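Local coordinates for protein FucU (Bifidobacterium longum subsp. infantis, PDB 3MVK) that probably interconverts the alpha and beta anomers of L-fucose, and beta-D-ribopyranose with beta-D-ribofuranose, as a sugar mutarotase of the RbsD/FucU family, at residues Gly23-Ile28 with Asn136-Lys141. Numbering follows the deposited sequence.
Sequences GDQLVI and NLILQK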
ATOM      1  N   GLY G  23      19.330  21.428 -10.939  1.00 15.69           N
ATOM      2  CA  GLY G  23      18.918  22.038  -9.691  1.00 15.42           C
ATOM      3  C   GLY G  23      18.567  21.094  -8.556  1.00 15.19           C
ATOM      4  O   GLY G  23      18.531  21.507  -7.385  1.00 15.58           O
ATOM      5  N   ASP G  24      18.283  19.832  -8.874  1.00 16.04           N
ATOM      6  CA  ASP G  24      18.018  18.845  -7.818  1.00 14.90           C
ATOM      7  C   ASP G  24      19.244  18.672  -6.940  1.00 14.88           C
ATOM      8  O   ASP G  24      20.379  18.799  -7.416  1.00 14.26           O
ATOM      9  CB  ASP G  24      17.654  17.467  -8.404  1.00 15.18           C
ATOM     10  CG  ASP G  24      16.194  17.367  -8.809  1.00 15.86           C
ATOM     11  OD1 ASP G  24      15.334  18.042  -8.204  1.00 16.27           O
ATOM     12  OD2 ASP G  24      15.918  16.569  -9.728  1.00 15.69           O
ATOM     13  N   GLN G  25      18.997  18.392  -5.660  1.00 14.63           N
ATOM     14  CA  GLN G  25      20.078  18.199  -4.678  1.00 15.06           C
ATOM     15  C   GLN G  25      20.048  16.809  -4.052  1.00 15.19           C
ATOM     16  O   GLN G  25      18.986  16.206  -3.857  1.00 15.03           O
ATOM     17  CB  GLN G  25      19.988  19.239  -3.567  1.00 15.17           C
ATOM     18  CG  GLN G  25      20.274  20.638  -4.076  1.00 16.26           C
ATOM     19  CD  GLN G  25      20.142  21.694  -3.002  1.00 19.23           C
ATOM     20  OE1 GLN G  25      19.752  21.405  -1.875  1.00 20.51           O
ATOM     21  NE2 GLN G  25      20.442  22.943  -3.362  1.00 20.86           N
ATOM     22  N   LEU G  26      21.232  16.295  -3.735  1.00 15.08           N
ATOM     23  CA  LEU G  26      21.313  15.132  -2.891  1.00 14.89           C
ATOM     24  C   LEU G  26      22.260  15.442  -1.734  1.00 15.03           C
ATOM     25  O   LEU G  26      23.089  16.360  -1.817  1.00 15.57           O
ATOM     26  CB  LEU G  26      21.773  13.895  -3.680  1.00 16.20           C
ATOM     27  CG  LEU G  26      23.175  13.912  -4.303  1.00 17.92           C
ATOM     28  CD1 LEU G  26      24.284  13.740  -3.254  1.00 20.14           C
ATOM     29  CD2 LEU G  26      23.300  12.829  -5.361  1.00 19.98           C
ATOM     30  N   VAL G  27      22.142  14.676  -0.665  1.00 14.39           N
ATOM     31  CA  VAL G  27      22.990  14.874   0.492  1.00 14.35           C
ATOM     32  C   VAL G  27      23.833  13.623   0.701  1.00 13.98           C
ATOM     33  O   VAL G  27      23.297  12.512   0.768  1.00 13.98           O
ATOM     34  CB  VAL G  27      22.152  15.074   1.767  1.00 13.72           C
ATOM     35  CG1 VAL G  27      23.058  15.256   2.997  1.00 14.33           C
ATOM     36  CG2 VAL G  27      21.215  16.280   1.642  1.00 15.70           C
ATOM     37  N   ILE G  28      25.149  13.796   0.794  1.00 13.70           N
ATOM     38  CA  ILE G  28      26.003  12.718   1.313  1.00 13.82           C
ATOM     39  C   ILE G  28      26.060  12.950   2.809  1.00 14.37           C
ATOM     40  O   ILE G  28      26.645  13.946   3.262  1.00 15.01           O
ATOM     41  CB  ILE G  28      27.429  12.756   0.693  1.00 12.83           C
ATOM     42  CG1 ILE G  28      27.335  12.683  -0.835  1.00 13.69           C
ATOM     43  CG2 ILE G  28      28.296  11.616   1.286  1.00 15.40           C
ATOM     44  CD1 ILE G  28      28.647  12.851  -1.545  1.00 15.74           C
ATOM     45  N   ASN G 136      29.190  15.964   6.112  1.00 14.10           N
ATOM     46  CA  ASN G 136      27.986  16.066   5.264  1.00 14.25           C
ATOM     47  C   ASN G 136      28.250  16.921   4.064  1.00 14.62           C
ATOM     48  O   ASN G 136      28.973  17.911   4.169  1.00 14.82           O
ATOM     49  CB  ASN G 136      26.843  16.682   6.056  1.00 14.26           C
ATOM     50  CG  ASN G 136      26.644  15.989   7.366  1.00 14.80           C
ATOM     51  OD1 ASN G 136      26.775  16.591   8.445  1.00 18.28           O
ATOM     52  ND2 ASN G 136      26.341  14.738   7.297  1.00 11.55           N
ATOM     53  N   LEU G 137      27.681  16.562   2.922  1.00 13.90           N
ATOM     54  CA  LEU G 137      27.879  17.373   1.730  1.00 14.22           C
ATOM     55  C   LEU G 137      26.635  17.352   0.874  1.00 15.08           C
ATOM     56  O   LEU G 137      26.180  16.275   0.473  1.00 17.49           O
ATOM     57  CB  LEU G 137      29.101  16.873   0.944  1.00 13.97           C
ATOM     58  CG  LEU G 137      29.645  17.730  -0.207  1.00 16.00           C
ATOM     59  CD1 LEU G 137      30.296  19.018   0.295  1.00 15.39           C
ATOM     60  CD2 LEU G 137      30.639  16.923  -1.039  1.00 17.27           C
ATOM     61  N   ILE G 138      26.075  18.539   0.633  1.00 14.77           N
ATOM     62  CA  ILE G 138      24.955  18.693  -0.330  1.00 15.34           C
ATOM     63  C   ILE G 138      25.524  18.966  -1.711  1.00 15.18           C
ATOM     64  O   ILE G 138      26.404  19.818  -1.848  1.00 15.74           O
ATOM     65  CB  ILE G 138      23.994  19.836   0.059  1.00 14.86           C
ATOM     66  CG1 ILE G 138      23.583  19.718   1.545  1.00 16.70           C
ATOM     67  CG2 ILE G 138      22.744  19.829  -0.871  1.00 16.57           C
ATOM     68  CD1 ILE G 138      22.588  20.818   2.055  1.00 17.73           C
ATOM     69  N   LEU G 139      25.033  18.250  -2.729  1.00 14.04           N
ATOM     70  CA  LEU G 139      25.480  18.440  -4.114  1.00 14.52           C
ATOM     71  C   LEU G 139      24.284  18.835  -4.962  1.00 14.45           C
ATOM     72  O   LEU G 139      23.218  18.226  -4.817  1.00 15.41           O
ATOM     73  CB  LEU G 139      26.041  17.147  -4.682  1.00 15.00           C
ATOM     74  CG  LEU G 139      27.300  16.579  -4.020  1.00 15.02           C
ATOM     75  CD1 LEU G 139      27.720  15.345  -4.791  1.00 18.44           C
ATOM     76  CD2 LEU G 139      28.410  17.635  -4.057  1.00 17.86           C
ATOM     77  N   GLN G 140      24.446  19.853  -5.808  1.00 15.23           N
ATOM     78  CA  GLN G 140      23.373  20.289  -6.708  1.00 15.20           C
ATOM     79  C   GLN G 140      23.713  19.927  -8.147  1.00 15.21           C
ATOM     80  O   GLN G 140      24.803  20.240  -8.642  1.00 15.26           O
ATOM     81  CB  GLN G 140      23.166  21.804  -6.616  1.00 15.78           C
ATOM     82  CG  GLN G 140      21.966  22.284  -7.428  1.00 14.52           C
ATOM     83  CD  GLN G 140      21.578  23.692  -7.054  1.00 17.16           C
ATOM     84  OE1 GLN G 140      21.213  23.961  -5.904  1.00 18.74           O
ATOM     85  NE2 GLN G 140      21.642  24.607  -8.023  1.00 18.77           N
ATOM     86  N   LYS G 141      22.763  19.303  -8.841  1.00 14.72           N
ATOM     87  CA  LYS G 141      23.041  18.774 -10.168  1.00 15.42           C
ATOM     88  C   LYS G 141      22.989  19.847 -11.240  1.00 15.56           C
ATOM     89  O   LYS G 141      22.117  20.712 -11.232  1.00 15.95           O
ATOM     90  CB  LYS G 141      22.071  17.646 -10.522  1.00 14.71           C
ATOM     91  CG  LYS G 141      22.476  16.888 -11.804  1.00 15.65           C
ATOM     92  CD  LYS G 141      21.552  15.676 -12.002  1.00 16.06           C
ATOM     93  CE  LYS G 141      21.970  14.870 -13.208  1.00 17.23           C
ATOM     94  NZ  LYS G 141      21.110  13.675 -13.498  1.00 18.23           N
TER
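Gln25 sets CG anti to its own carbonyl carbon (chi1 -67°), whereas Gln140 sets CG anti to its backbone N (chi1 -174°). From a non-hydrogen-bonded antiparallel pair, both chains then extend and their amides meet at the tips. NE2 of Gln25 donates to OE1 of Gln140 at 2.8 Å. The bond lies in the carbonyl plane of Gln140, and the two amides are nearly coplanar, 20° apart. Each amide is also held at its other end: OE1 of Gln25 accepts from Gln118, and NE2 of Gln140 donates to Asp66. These bonds fix which end of each amide is O and which is N. The methyl CG2 of Ile138 packs 3.5 Å from OE1 of Gln25. An alanine in place of Gln25 would probably leave OE1 of Gln140 and the Gln118 amide without this partner, and open a gap beside CG2 of Ile138.

Val27 and Ile138 share the Gln25 face, with CG2 of Val27 4.2 Å from CG1 of Ile138; helix 112-119 packs there. On the other face, Leu26 and Leu139 run side by side, CD1 of Leu26 4.1 Å from CB of Leu139. CD1 of Ile28 reaches CD1 of Leu139 at 4.2 Å, and Leu56 of helix 52-60 touches Ile28, Leu137 and Leu139.

Paired backbone bonds join Leu26 with Leu139 and Ile28 with Leu137. Past the strand ends, Lys141 N donates to Asp24 O at 2.8 Å, and Gly23 N donates to Lys141 O at 2.9 Å. Asp24 turns its carboxylate to Ser37 of the second subunit and to Gly21.

Strands 25-29 and 137-140 are the two central neighbours of the mixed six-stranded sheet, antiparallel to each other and flanked by helices, in the alpha/beta fold of the RbsD/FucU family.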